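Local coordinates for protein DNA polymerase sliding clamp (Archaeoglobus fulgidus, PDB 1RWZ) that assembles into a three-subunit ring through which DNA passes and probably tethers DNA polymerase and other proteins to DNA during replication, at residues A[22-27]-A[114-119]; A[65-70]-A[108-113]; A[129-134]-A[179-184]; A[209-214]-A[223-228]. All blocks are in the same frame, centred on the assembly; numbering follows the deposited sequence.

Interaction 1 (A[22-27]-A[114-119]); sequences VSEARI and SAIRKE
The backbones of 22-27 and 114-119 stay well apart, Ala-25 CA lying 6.7 Å from Ile-116 CA, and side chains bridge them. The second segment is part of the interdomain connector of the PCNA fold, the long loop that joins the N-terminal and C-terminal domains, and here it passes by strand 24-30. Arg-26 does most of the work. Its chain runs extended from CG to NE (chi2 -166°), and the guanidinium at its end takes hold of loop carbonyls. NH1 gives an unusually short but straight bond to Arg-117 O (2.5 Å, 176°); this oxygen lies in the guanidinium plane, while the donor stands above the plane of the carbonyl. NH2 adds a weak, bent bond to Ile-116 O. Over one face of the guanidinium sits Ile-116 CB, offset toward the rim. Glu-119 slides past Arg-26 in the opposite direction, its carboxylate turned almost perpendicular to the guanidinium, and OE2 makes a salt bridge to NH1 at 3.3 Å, with a weak hydrogen bond. The other carboxylate oxygen, OE1, is hydrogen-bonded to NE2 of His-28, on the strand of Arg-26. Nearer that strand's start, a water links Glu-24 OE1 with Arg-117 N, and Ile-116 CD1 rests 3.6 Å from Ala-25 O.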
loop_
_atom_site.group_PDB
_atom_site.type_symbol
_atom_site.label_atom_id
_atom_site.label_comp_id
_atom_site.label_asym_id
_atom_site.label_seq_id
_atom_site.Cartn_x
_atom_site.Cartn_y
_atom_site.Cartn_z
ATOM N N VAL A 22 -20.863 15.277 5.042
ATOM C CA VAL A 22 -22.248 14.882 4.782
ATOM C C VAL A 22 -22.399 13.835 3.678
ATOM O O VAL A 22 -21.522 13.682 2.828
ATOM C CB VAL A 22 -23.117 16.109 4.406
ATOM C CG1 VAL A 22 -23.157 17.101 5.573
ATOM C CG2 VAL A 22 -22.561 16.786 3.161
ATOM N N SER A 23 -23.526 13.128 3.686
ATOM C CA SER A 23 -23.778 12.093 2.689
ATOM C C SER A 23 -24.658 12.589 1.546
ATOM O O SER A 23 -24.795 11.917 0.522
ATOM C CB SER A 23 -24.421 10.872 3.353
ATOM O OG SER A 23 -25.672 11.206 3.919
ATOM N N GLU A 24 -25.257 13.762 1.728
ATOM C CA GLU A 24 -26.107 14.377 0.713
ATOM C C GLU A 24 -25.783 15.859 0.721
ATOM O O GLU A 24 -25.408 16.406 1.759
ATOM C CB GLU A 24 -27.590 14.228 1.050
ATOM C CG GLU A 24 -28.048 12.843 1.430
ATOM C CD GLU A 24 -29.534 12.814 1.707
ATOM O OE1 GLU A 24 -30.004 13.667 2.491
ATOM O OE2 GLU A 24 -30.232 11.944 1.144
ATOM N N ALA A 25 -25.946 16.518 -0.418
ATOM C CA ALA A 25 -25.653 17.940 -0.482
ATOM C C ALA A 25 -26.289 18.629 -1.673
ATOM O O ALA A 25 -26.571 18.001 -2.696
ATOM C CB ALA A 25 -24.140 18.153 -0.510
ATOM N N ARG A 26 -26.527 19.929 -1.527
ATOM C CA ARG A 26 -27.086 20.722 -2.608
ATOM C C ARG A 26 -25.904 21.267 -3.393
ATOM O O ARG A 26 -24.983 21.837 -2.808
ATOM C CB ARG A 26 -27.889 21.914 -2.079
ATOM C CG ARG A 26 -29.235 21.589 -1.456
ATOM C CD ARG A 26 -30.046 22.878 -1.308
ATOM N NE ARG A 26 -31.249 22.706 -0.498
ATOM C CZ ARG A 26 -31.237 22.340 0.778
ATOM N NH1 ARG A 26 -30.084 22.108 1.386
ATOM N NH2 ARG A 26 -32.376 22.210 1.447
ATOM N N ILE A 27 -25.926 21.088 -4.706
ATOM C CA ILE A 27 -24.854 21.592 -5.558
ATOM C C ILE A 27 -25.443 22.680 -6.440
ATOM O O ILE A 27 -26.393 22.440 -7.184
ATOM C CB ILE A 27 -24.274 20.489 -6.465
ATOM C CG1 ILE A 27 -23.811 19.303 -5.616
ATOM C CG2 ILE A 27 -23.130 21.059 -7.297
ATOM C CD1 ILE A 27 -22.802 19.650 -4.562
ATOM N N SER A 114 -35.120 20.030 -1.659
ATOM C CA SER A 114 -35.905 20.319 -0.464
ATOM C C SER A 114 -35.814 19.215 0.585
ATOM O O SER A 114 -35.921 19.476 1.783
ATOM C CB SER A 114 -37.368 20.538 -0.849
ATOM O OG SER A 114 -37.488 21.575 -1.807
ATOM N N ALA A 115 -35.622 17.982 0.129
ATOM C CA ALA A 115 -35.522 16.842 1.031
ATOM C C ALA A 115 -34.193 16.856 1.776
ATOM O O ALA A 115 -34.008 16.132 2.757
ATOM C CB ALA A 115 -35.669 15.548 0.246
ATOM N N ILE A 116 -33.267 17.683 1.302
ATOM C CA ILE A 116 -31.952 17.799 1.916
ATOM C C ILE A 116 -31.976 18.873 3.000
ATOM O O ILE A 116 -32.716 19.852 2.897
ATOM C CB ILE A 116 -30.884 18.163 0.859
ATOM C CG1 ILE A 116 -30.828 17.071 -0.212
ATOM C CG2 ILE A 116 -29.522 18.333 1.521
ATOM C CD1 ILE A 116 -29.802 17.326 -1.303
ATOM N N ARG A 117 -31.170 18.681 4.038
ATOM C CA ARG A 117 -31.104 19.634 5.138
ATOM C C ARG A 117 -30.948 21.064 4.638
ATOM O O ARG A 117 -30.119 21.341 3.771
ATOM C CB ARG A 117 -29.942 19.293 6.070
ATOM C CG ARG A 117 -29.695 20.357 7.124
ATOM C CD ARG A 117 -28.583 19.971 8.078
ATOM N NE ARG A 117 -28.287 21.062 9.003
ATOM C CZ ARG A 117 -27.429 20.974 10.014
ATOM N NH1 ARG A 117 -26.778 19.840 10.240
ATOM N NH2 ARG A 117 -27.221 22.026 10.797
ATOM N N LYS A 118 -31.752 21.964 5.200
ATOM C CA LYS A 118 -31.737 23.379 4.841
ATOM C C LYS A 118 -30.343 23.910 4.541
ATOM O O LYS A 118 -29.376 23.580 5.227
ATOM C CB LYS A 118 -32.357 24.216 5.966
ATOM C CG LYS A 118 -33.873 24.131 6.061
ATOM C CD LYS A 118 -34.537 24.821 4.877
ATOM C CE LYS A 118 -36.053 24.824 5.014
ATOM N NZ LYS A 118 -36.714 25.535 3.881
ATOM N N GLU A 119 -30.252 24.742 3.510
ATOM C CA GLU A 119 -28.987 25.340 3.110
ATOM C C GLU A 119 -28.474 26.215 4.255
ATOM O O GLU A 119 -29.148 27.158 4.671
ATOM C CB GLU A 119 -29.198 26.194 1.859
ATOM C CG GLU A 119 -27.927 26.602 1.143
ATOM C CD GLU A 119 -27.268 25.445 0.422
ATOM O OE1 GLU A 119 -26.311 25.693 -0.335
ATOM O OE2 GLU A 119 -27.701 24.289 0.610
HETATM O O HOH W 1 -29.470 16.229 4.385
HETATM O O HOH W 2 -24.751 23.957 -1.117
HETATM O O HOH W 3 -34.986 23.845 1.812
#

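Interaction 2 (A[65-70]-A[108-113]); sequences KTIGVD and VALIDP
Leu-110 lays its two methyls against strand 65-70, CD1 meeting Ile-67 CG2 at 4.0 Å and CD2 meeting Val-69 CG2 at 4.2 Å. The side chain crosses both partners at a slant. Leu-110 also packs on Val-91 and Leu-97, so it joins the edge strand of the nine-stranded sheet to the neighbouring five-stranded sheet of the N-terminal domain. The chain enters 108-113 from that second sheet, where Val-108 pairs with a strand of the second subunit, and then swings across strand 65-70. A direct backbone bond runs from Ile-111 N to Gly-68 O, 2.8 Å and almost straight at 176°. Gly-68 has no side chain, and Ile-111 O comes within 3.2 Å of its CA in a CA-H...O contact. Pro-113 CG leans over the same spot, 3.8 Å from Gly-68 N, while Ile-111 CD1 lies 3.6 Å from Asp-70 N. Two waters add further links. One accepts from Gly-68 N and donates to Ile-111 O; the other does the same for Asp-70 N and Ala-109 O. The two segments are thus joined by an apolar patch beside a partly hydrated backbone seam, in which water bridges amides of one segment to carbonyls of the other.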
loop_
_atom_site.group_PDB
_atom_site.type_symbol
_atom_site.label_atom_id
_atom_site.label_comp_id
_atom_site.label_asym_id
_atom_site.label_seq_id
_atom_site.Cartn_x
_atom_site.Cartn_y
_atom_site.Cartn_z
ATOM N N LYS A 65 -28.780 26.634 -11.695
ATOM C CA LYS A 65 -29.577 25.535 -11.177
ATOM C C LYS A 65 -28.983 24.883 -9.942
ATOM O O LYS A 65 -27.765 24.808 -9.784
ATOM C CB LYS A 65 -29.758 24.475 -12.267
ATOM C CG LYS A 65 -30.615 23.287 -11.848
ATOM C CD LYS A 65 -30.533 22.156 -12.863
ATOM C CE LYS A 65 -31.041 22.585 -14.228
ATOM N NZ LYS A 65 -30.878 21.502 -15.244
ATOM N N THR A 66 -29.863 24.411 -9.067
ATOM C CA THR A 66 -29.455 23.733 -7.849
ATOM C C THR A 66 -29.945 22.292 -7.936
ATOM O O THR A 66 -31.104 22.049 -8.266
ATOM C CB THR A 66 -30.087 24.381 -6.603
ATOM O OG1 THR A 66 -29.687 25.754 -6.521
ATOM C CG2 THR A 66 -29.644 23.648 -5.343
ATOM N N ILE A 67 -29.061 21.340 -7.661
ATOM C CA ILE A 67 -29.441 19.932 -7.689
ATOM C C ILE A 67 -29.099 19.285 -6.353
ATOM O O ILE A 67 -28.230 19.767 -5.625
ATOM C CB ILE A 67 -28.719 19.154 -8.826
ATOM C CG1 ILE A 67 -27.198 19.260 -8.656
ATOM C CG2 ILE A 67 -29.155 19.691 -10.184
ATOM C CD1 ILE A 67 -26.413 18.385 -9.620
ATOM N N GLY A 68 -29.811 18.212 -6.023
ATOM C CA GLY A 68 -29.560 17.492 -4.788
ATOM C C GLY A 68 -28.787 16.244 -5.159
ATOM O O GLY A 68 -29.222 15.480 -6.016
ATOM N N VAL A 69 -27.650 16.018 -4.510
ATOM C CA VAL A 69 -26.821 14.872 -4.844
ATOM C C VAL A 69 -26.474 13.941 -3.689
ATOM O O VAL A 69 -26.171 14.386 -2.578
ATOM C CB VAL A 69 -25.495 15.348 -5.488
ATOM C CG1 VAL A 69 -24.679 14.158 -5.956
ATOM C CG2 VAL A 69 -25.788 16.282 -6.644
ATOM N N ASP A 70 -26.527 12.641 -3.963
ATOM C CA ASP A 70 -26.164 11.629 -2.979
ATOM C C ASP A 70 -24.642 11.594 -3.059
ATOM O O ASP A 70 -24.074 11.006 -3.983
ATOM C CB ASP A 70 -26.723 10.263 -3.379
ATOM C CG ASP A 70 -26.413 9.182 -2.359
ATOM O OD1 ASP A 70 -25.318 9.211 -1.755
ATOM O OD2 ASP A 70 -27.264 8.287 -2.169
ATOM N N VAL A 108 -27.161 8.733 -12.346
ATOM C CA VAL A 108 -27.638 8.600 -10.981
ATOM C C VAL A 108 -28.846 9.489 -10.770
ATOM O O VAL A 108 -28.917 10.600 -11.298
ATOM C CB VAL A 108 -26.545 8.961 -9.941
ATOM C CG1 VAL A 108 -26.126 10.407 -10.093
ATOM C CG2 VAL A 108 -27.068 8.698 -8.531
ATOM N N ALA A 109 -29.812 8.983 -10.014
ATOM C CA ALA A 109 -31.014 9.743 -9.733
ATOM C C ALA A 109 -30.665 10.876 -8.781
ATOM O O ALA A 109 -29.962 10.674 -7.791
ATOM C CB ALA A 109 -32.074 8.840 -9.110
ATOM N N LEU A 110 -31.143 12.072 -9.096
ATOM C CA LEU A 110 -30.895 13.228 -8.252
ATOM C C LEU A 110 -31.875 13.212 -7.086
ATOM O O LEU A 110 -32.890 12.510 -7.123
ATOM C CB LEU A 110 -31.060 14.514 -9.063
ATOM C CG LEU A 110 -29.962 14.744 -10.106
ATOM C CD1 LEU A 110 -30.303 15.952 -10.963
ATOM C CD2 LEU A 110 -28.629 14.944 -9.396
ATOM N N ILE A 111 -31.558 13.974 -6.048
ATOM C CA ILE A 111 -32.401 14.059 -4.862
ATOM C C ILE A 111 -33.114 15.402 -4.866
ATOM O O ILE A 111 -32.555 16.406 -5.301
ATOM C CB ILE A 111 -31.559 13.969 -3.574
ATOM C CG1 ILE A 111 -30.769 12.662 -3.554
ATOM C CG2 ILE A 111 -32.461 14.063 -2.348
ATOM C CD1 ILE A 111 -29.802 12.567 -2.398
ATOM N N ASP A 112 -34.354 15.424 -4.392
ATOM C CA ASP A 112 -35.093 16.676 -4.335
ATOM C C ASP A 112 -34.348 17.569 -3.346
ATOM O O ASP A 112 -34.207 17.224 -2.175
ATOM C CB ASP A 112 -36.528 16.421 -3.867
ATOM C CG ASP A 112 -37.301 17.703 -3.634
ATOM O OD1 ASP A 112 -37.165 18.640 -4.449
ATOM O OD2 ASP A 112 -38.054 17.767 -2.639
ATOM N N PRO A 113 -33.847 18.723 -3.813
ATOM C CA PRO A 113 -33.107 19.663 -2.963
ATOM C C PRO A 113 -33.794 19.958 -1.630
ATOM O O PRO A 113 -33.135 20.108 -0.601
ATOM C CB PRO A 113 -32.996 20.903 -3.846
ATOM C CG PRO A 113 -32.919 20.323 -5.215
ATOM C CD PRO A 113 -33.991 19.258 -5.177
HETATM O O HOH W 4 -31.953 17.621 -7.804
HETATM O O HOH W 5 -27.618 11.868 -6.579
#

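Interaction 3 (A[129-134]-A[179-184]); sequences AKIVMD and TELIEF
A classic beta bulge lies at the C-terminal-domain end of the nine-stranded sheet that spans both domains, where the short outermost strand 183-184 pairs antiparallel with strand 129-134. Ile-182 and Glu-183 both face Val-132. Val-132 N donates to Glu-183 O at 2.8 Å, and Val-132 O is shared by two amides in return: Ile-182 N at 3.0 Å and, weakly, Glu-183 N at 3.5 Å. The extra residue brings two side chains against one valine: CG2 of Val-132 lies 3.6 Å from Glu-183 CB, while CG1 touches Ile-182 CB, with the Ile-182 side chain crossing at about a right angle. Glu-183 and Lys-130, each extended beyond CG, cross at a slant, and Lys-130 NZ forms a salt bridge to Glu-183 OE1 at 3.3 Å, its hydrogen bond weak. On the other face of the sheet, Ile-131 and Phe-184 form a non-hydrogen-bonded pair and lie side by side, pointing the same way. The phenyl ring turns its edge to the isoleucine, CE1 meeting CG1 at 3.6 Å. Leu-181, which also packs on Met-176, adds to this side, with CD2 at Ile-131 CG2 (3.7 Å) and Met-133 CB. Where strand 129-134 gives way to helix 135-146, Asp-134 caps the helix start with OD2, and OD1 accepts from Gly-208 N. Close by, Ile-182 CD1 lies 3.8 Å from Met-133 C.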
loop_
_atom_site.group_PDB
_atom_site.type_symbol
_atom_site.label_atom_id
_atom_site.label_comp_id
_atom_site.label_asym_id
_atom_site.label_seq_id
_atom_site.Cartn_x
_atom_site.Cartn_y
_atom_site.Cartn_z
ATOM N N ALA A 129 -6.213 37.322 12.932
ATOM C CA ALA A 129 -5.006 36.673 12.426
ATOM C C ALA A 129 -5.198 35.980 11.084
ATOM O O ALA A 129 -6.173 35.257 10.881
ATOM C CB ALA A 129 -4.492 35.671 13.451
ATOM N N LYS A 130 -4.257 36.205 10.174
ATOM C CA LYS A 130 -4.302 35.590 8.851
ATOM C C LYS A 130 -2.937 34.965 8.605
ATOM O O LYS A 130 -1.918 35.658 8.627
ATOM C CB LYS A 130 -4.593 36.634 7.774
ATOM C CG LYS A 130 -4.708 36.033 6.381
ATOM C CD LYS A 130 -4.934 37.106 5.329
ATOM C CE LYS A 130 -4.941 36.499 3.934
ATOM N NZ LYS A 130 -5.106 37.550 2.890
ATOM N N ILE A 131 -2.930 33.658 8.368
ATOM C CA ILE A 131 -1.699 32.913 8.154
ATOM C C ILE A 131 -1.784 32.131 6.850
ATOM O O ILE A 131 -2.726 31.368 6.649
ATOM C CB ILE A 131 -1.463 31.902 9.312
ATOM C CG1 ILE A 131 -1.518 32.620 10.665
ATOM C CG2 ILE A 131 -0.120 31.216 9.147
ATOM C CD1 ILE A 131 -2.818 32.400 11.424
ATOM N N VAL A 132 -0.806 32.321 5.967
ATOM C CA VAL A 132 -0.787 31.603 4.695
ATOM C C VAL A 132 0.450 30.709 4.671
ATOM O O VAL A 132 1.572 31.175 4.894
ATOM C CB VAL A 132 -0.758 32.575 3.490
ATOM C CG1 VAL A 132 -0.796 31.783 2.178
ATOM C CG2 VAL A 132 -1.953 33.515 3.559
ATOM N N MET A 133 0.236 29.422 4.416
ATOM C CA MET A 133 1.323 28.450 4.402
ATOM C C MET A 133 1.020 27.305 3.450
ATOM O O MET A 133 -0.022 27.280 2.797
ATOM C CB MET A 133 1.527 27.882 5.813
ATOM C CG MET A 133 0.303 27.147 6.361
ATOM S SD MET A 133 0.489 26.609 8.083
ATOM C CE MET A 133 1.799 25.432 7.898
ATOM N N ASP A 134 1.947 26.358 3.373
ATOM C CA ASP A 134 1.764 25.189 2.526
ATOM C C ASP A 134 0.859 24.217 3.278
ATOM O O ASP A 134 1.092 23.940 4.451
ATOM C CB ASP A 134 3.104 24.516 2.259
ATOM C CG ASP A 134 2.969 23.303 1.368
ATOM O OD1 ASP A 134 2.902 23.477 0.136
ATOM O OD2 ASP A 134 2.910 22.178 1.905
ATOM N N THR A 179 8.846 35.254 8.608
ATOM C CA THR A 179 9.696 35.053 7.438
ATOM C C THR A 179 9.535 33.669 6.813
ATOM O O THR A 179 9.729 33.501 5.610
ATOM C CB THR A 179 11.192 35.297 7.771
ATOM O OG1 THR A 179 11.938 35.394 6.550
ATOM C CG2 THR A 179 11.758 34.157 8.598
ATOM N N GLU A 180 9.162 32.681 7.623
ATOM C CA GLU A 180 8.985 31.316 7.132
ATOM C C GLU A 180 7.631 31.097 6.448
ATOM O O GLU A 180 7.473 30.183 5.640
ATOM C CB GLU A 180 9.129 30.322 8.289
ATOM C CG GLU A 180 10.520 30.289 8.915
ATOM C CD GLU A 180 10.611 29.336 10.094
ATOM O OE1 GLU A 180 9.933 29.578 11.120
ATOM O OE2 GLU A 180 11.364 28.343 9.995
ATOM N N LEU A 181 6.659 31.940 6.778
ATOM C CA LEU A 181 5.319 31.830 6.206
ATOM C C LEU A 181 5.232 32.532 4.856
ATOM O O LEU A 181 6.027 33.423 4.566
ATOM C CB LEU A 181 4.300 32.443 7.171
ATOM C CG LEU A 181 4.182 31.719 8.516
ATOM C CD1 LEU A 181 3.466 32.604 9.526
ATOM C CD2 LEU A 181 3.439 30.403 8.313
ATOM N N ILE A 182 4.263 32.131 4.037
ATOM C CA ILE A 182 4.079 32.742 2.722
ATOM C C ILE A 182 3.533 34.158 2.900
ATOM O O ILE A 182 3.962 35.092 2.224
ATOM C CB ILE A 182 3.117 31.902 1.852
ATOM C CG1 ILE A 182 3.723 30.513 1.617
ATOM C CG2 ILE A 182 2.860 32.602 0.520
ATOM C CD1 ILE A 182 2.803 29.536 0.898
ATOM N N GLU A 183 2.581 34.303 3.818
ATOM C CA GLU A 183 1.977 35.594 4.138
ATOM C C GLU A 183 1.541 35.504 5.598
ATOM O O GLU A 183 1.077 34.455 6.042
ATOM C CB GLU A 183 0.769 35.881 3.237
ATOM C CG GLU A 183 0.061 37.192 3.571
ATOM C CD GLU A 183 -1.109 37.502 2.649
ATOM O OE1 GLU A 183 -1.903 38.406 2.990
ATOM O OE2 GLU A 183 -1.238 36.854 1.585
ATOM N N PHE A 184 1.701 36.592 6.344
ATOM C CA PHE A 184 1.343 36.604 7.759
ATOM C C PHE A 184 1.116 38.042 8.205
ATOM O O PHE A 184 1.936 38.914 7.923
ATOM C CB PHE A 184 2.476 35.980 8.571
ATOM C CG PHE A 184 2.198 35.894 10.044
ATOM C CD1 PHE A 184 1.085 35.202 10.518
ATOM C CD2 PHE A 184 3.071 36.473 10.960
ATOM C CE1 PHE A 184 0.846 35.084 11.890
ATOM C CE2 PHE A 184 2.845 36.363 12.330
ATOM C CZ PHE A 184 1.728 35.666 12.797
#

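Interaction 4 (A[209-214]-A[223-228]); sequences DLLTIH and LVFELV
Asp-209 starts the contact by setting CB 3.4 Å from Glu-226 O and crossing Leu-227 at about a right angle, its CG 3.6 Å from Leu-227 CD2. Its OD1 accepts from two waters, one bound also to Glu-226 O and the other to Val-228 N, while OD2 takes Gly-206 N. From Leu-210 onward this is an antiparallel hairpin of the C-terminal domain. Leu-210 O accepts from Glu-226 N at 2.9 Å; the return bond, from Leu-210 N, is weak. At Leu-211, CG stands anti to the backbone N (chi1 167°), and chi2 of 62° then sets methyl CD1 over the centre of the Phe-225 ring, 3.8 Å from the centroid and 5° off the ring normal, a clear CH-pi contact. Thr-212 and Val-224 exchange a pair of backbone bonds, Thr-212 N to Val-224 O (2.9 Å) and Val-224 N to Thr-212 O (2.8 Å). Ile-213 lies beside Leu-223, CG1 to CD2 at 3.8 Å. The His-214 ring turns its edge to Val-224 CG2. The two faces differ in chemistry. Leu-211, Ile-213 and Phe-225 make a hydrocarbon side that meets helix 135-146, whereas on the other side a water joins Thr-212 OG1, Val-224 O and Glu-226 OE2, so the hairpin offers an apolar surface to the helix and a partly hydrated one on its far side.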
loop_
_atom_site.group_PDB
_atom_site.type_symbol
_atom_site.label_atom_id
_atom_site.label_comp_id
_atom_site.label_asym_id
_atom_site.label_seq_id
_atom_site.Cartn_x
_atom_site.Cartn_y
_atom_site.Cartn_z
ATOM N N ASP A 209 -0.334 22.615 -2.120
ATOM C CA ASP A 209 -1.642 23.262 -2.027
ATOM C C ASP A 209 -1.506 24.420 -1.047
ATOM O O ASP A 209 -0.764 24.327 -0.071
ATOM C CB ASP A 209 -2.707 22.278 -1.525
ATOM C CG ASP A 209 -3.008 21.175 -2.529
ATOM O OD1 ASP A 209 -3.130 21.484 -3.732
ATOM O OD2 ASP A 209 -3.140 20.002 -2.114
ATOM N N LEU A 210 -2.212 25.516 -1.304
ATOM C CA LEU A 210 -2.127 26.674 -0.422
ATOM C C LEU A 210 -3.179 26.596 0.676
ATOM O O LEU A 210 -4.293 26.124 0.450
ATOM C CB LEU A 210 -2.335 27.970 -1.215
ATOM C CG LEU A 210 -1.926 29.268 -0.514
ATOM C CD1 LEU A 210 -0.399 29.329 -0.417
ATOM C CD2 LEU A 210 -2.453 30.473 -1.292
ATOM N N LEU A 211 -2.808 27.040 1.870
ATOM C CA LEU A 211 -3.739 27.064 2.992
ATOM C C LEU A 211 -3.689 28.438 3.627
ATOM O O LEU A 211 -2.614 28.941 3.944
ATOM C CB LEU A 211 -3.372 26.017 4.048
ATOM C CG LEU A 211 -4.110 26.175 5.387
ATOM C CD1 LEU A 211 -5.623 26.011 5.194
ATOM C CD2 LEU A 211 -3.582 25.156 6.369
ATOM N N THR A 212 -4.857 29.053 3.786
ATOM C CA THR A 212 -4.951 30.353 4.425
ATOM C C THR A 212 -5.776 30.114 5.676
ATOM O O THR A 212 -6.912 29.638 5.596
ATOM C CB THR A 212 -5.677 31.380 3.542
ATOM O OG1 THR A 212 -4.925 31.587 2.339
ATOM C CG2 THR A 212 -5.833 32.717 4.286
ATOM N N ILE A 213 -5.195 30.429 6.823
ATOM C CA ILE A 213 -5.880 30.245 8.096
ATOM C C ILE A 213 -6.343 31.594 8.623
ATOM O O ILE A 213 -5.556 32.536 8.679
ATOM C CB ILE A 213 -4.935 29.638 9.152
ATOM C CG1 ILE A 213 -4.349 28.321 8.638
ATOM C CG2 ILE A 213 -5.690 29.435 10.473
ATOM C CD1 ILE A 213 -3.255 27.752 9.533
ATOM N N HIS A 214 -7.620 31.685 8.990
ATOM C CA HIS A 214 -8.178 32.907 9.575
ATOM C C HIS A 214 -8.448 32.482 11.018
ATOM O O HIS A 214 -9.247 31.579 11.267
ATOM C CB HIS A 214 -9.470 33.300 8.860
ATOM C CG HIS A 214 -9.272 33.651 7.417
ATOM N ND1 HIS A 214 -8.795 34.878 7.007
ATOM C CD2 HIS A 214 -9.451 32.922 6.292
ATOM C CE1 HIS A 214 -8.690 34.889 5.690
ATOM N NE2 HIS A 214 -9.081 33.713 5.231
ATOM N N LEU A 223 -10.269 27.510 7.591
ATOM C CA LEU A 223 -9.140 26.896 6.902
ATOM C C LEU A 223 -9.478 26.892 5.420
ATOM O O LEU A 223 -10.233 26.048 4.947
ATOM C CB LEU A 223 -8.934 25.466 7.408
ATOM C CG LEU A 223 -8.658 25.378 8.915
ATOM C CD1 LEU A 223 -8.690 23.925 9.363
ATOM C CD2 LEU A 223 -7.313 26.012 9.237
ATOM N N VAL A 224 -8.927 27.853 4.690
ATOM C CA VAL A 224 -9.206 27.956 3.272
ATOM C C VAL A 224 -8.121 27.269 2.457
ATOM O O VAL A 224 -7.011 27.787 2.315
ATOM C CB VAL A 224 -9.316 29.431 2.840
ATOM C CG1 VAL A 224 -9.789 29.528 1.393
ATOM C CG2 VAL A 224 -10.289 30.165 3.762
ATOM N N PHE A 225 -8.450 26.091 1.938
ATOM C CA PHE A 225 -7.523 25.327 1.116
ATOM C C PHE A 225 -7.775 25.628 -0.364
ATOM O O PHE A 225 -8.924 25.750 -0.795
ATOM C CB PHE A 225 -7.718 23.814 1.308
ATOM C CG PHE A 225 -7.375 23.308 2.677
ATOM C CD1 PHE A 225 -8.330 23.306 3.694
ATOM C CD2 PHE A 225 -6.113 22.791 2.943
ATOM C CE1 PHE A 225 -8.031 22.789 4.950
ATOM C CE2 PHE A 225 -5.801 22.273 4.197
ATOM C CZ PHE A 225 -6.767 22.270 5.206
ATOM N N GLU A 226 -6.697 25.758 -1.131
ATOM C CA GLU A 226 -6.798 25.964 -2.574
ATOM C C GLU A 226 -6.171 24.684 -3.106
ATOM O O GLU A 226 -4.975 24.438 -2.933
ATOM C CB GLU A 226 -6.044 27.228 -2.994
ATOM C CG GLU A 226 -6.720 28.464 -2.416
ATOM C CD GLU A 226 -6.079 29.768 -2.832
ATOM O OE1 GLU A 226 -6.276 30.195 -3.988
ATOM O OE2 GLU A 226 -5.378 30.364 -1.993
ATOM N N LEU A 227 -7.005 23.859 -3.728
ATOM C CA LEU A 227 -6.594 22.538 -4.197
ATOM C C LEU A 227 -6.643 22.285 -5.696
ATOM O O LEU A 227 -7.232 23.048 -6.452
ATOM C CB LEU A 227 -7.479 21.486 -3.520
ATOM C CG LEU A 227 -7.682 21.643 -2.010
ATOM C CD1 LEU A 227 -8.741 20.644 -1.521
ATOM C CD2 LEU A 227 -6.363 21.418 -1.300
ATOM N N VAL A 228 -6.036 21.168 -6.094
ATOM C CA VAL A 228 -5.999 20.729 -7.487
ATOM C C VAL A 228 -5.448 21.800 -8.422
ATOM O O VAL A 228 -6.135 22.273 -9.329
ATOM C CB VAL A 228 -7.410 20.300 -7.960
ATOM C CG1 VAL A 228 -7.316 19.550 -9.286
ATOM C CG2 VAL A 228 -8.060 19.408 -6.899
HETATM O O HOH W 6 -3.467 23.820 -5.271
HETATM O O HOH W 7 -4.783 19.180 -4.451
HETATM O O HOH W 8 -5.669 29.696 0.596
#

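How the interactions relate
From the N terminus, interaction 1 closes the widest loop, bringing the connector at 114-119 back to strand 24-30. Interaction 2 is nested inside it, closing the loop from strand 65-70 to 108-113, and the two touch: strands 24-30 and 65-70 are neighbours in one sheet, and Ile-116 packs on Gly-68. After the connector has carried the chain into the C-terminal domain, interaction 3 closes the loop from 129-134 to 179-184, and interaction 4 follows in series, closing a short hairpin turn. These two also meet, through neighbouring strands 129-134 and 210-215, with Leu-210 packed on Val-132 and Ile-182. All four reach the same nine-stranded sheet; the centres of interactions 1 and 3 are about 34 Å apart.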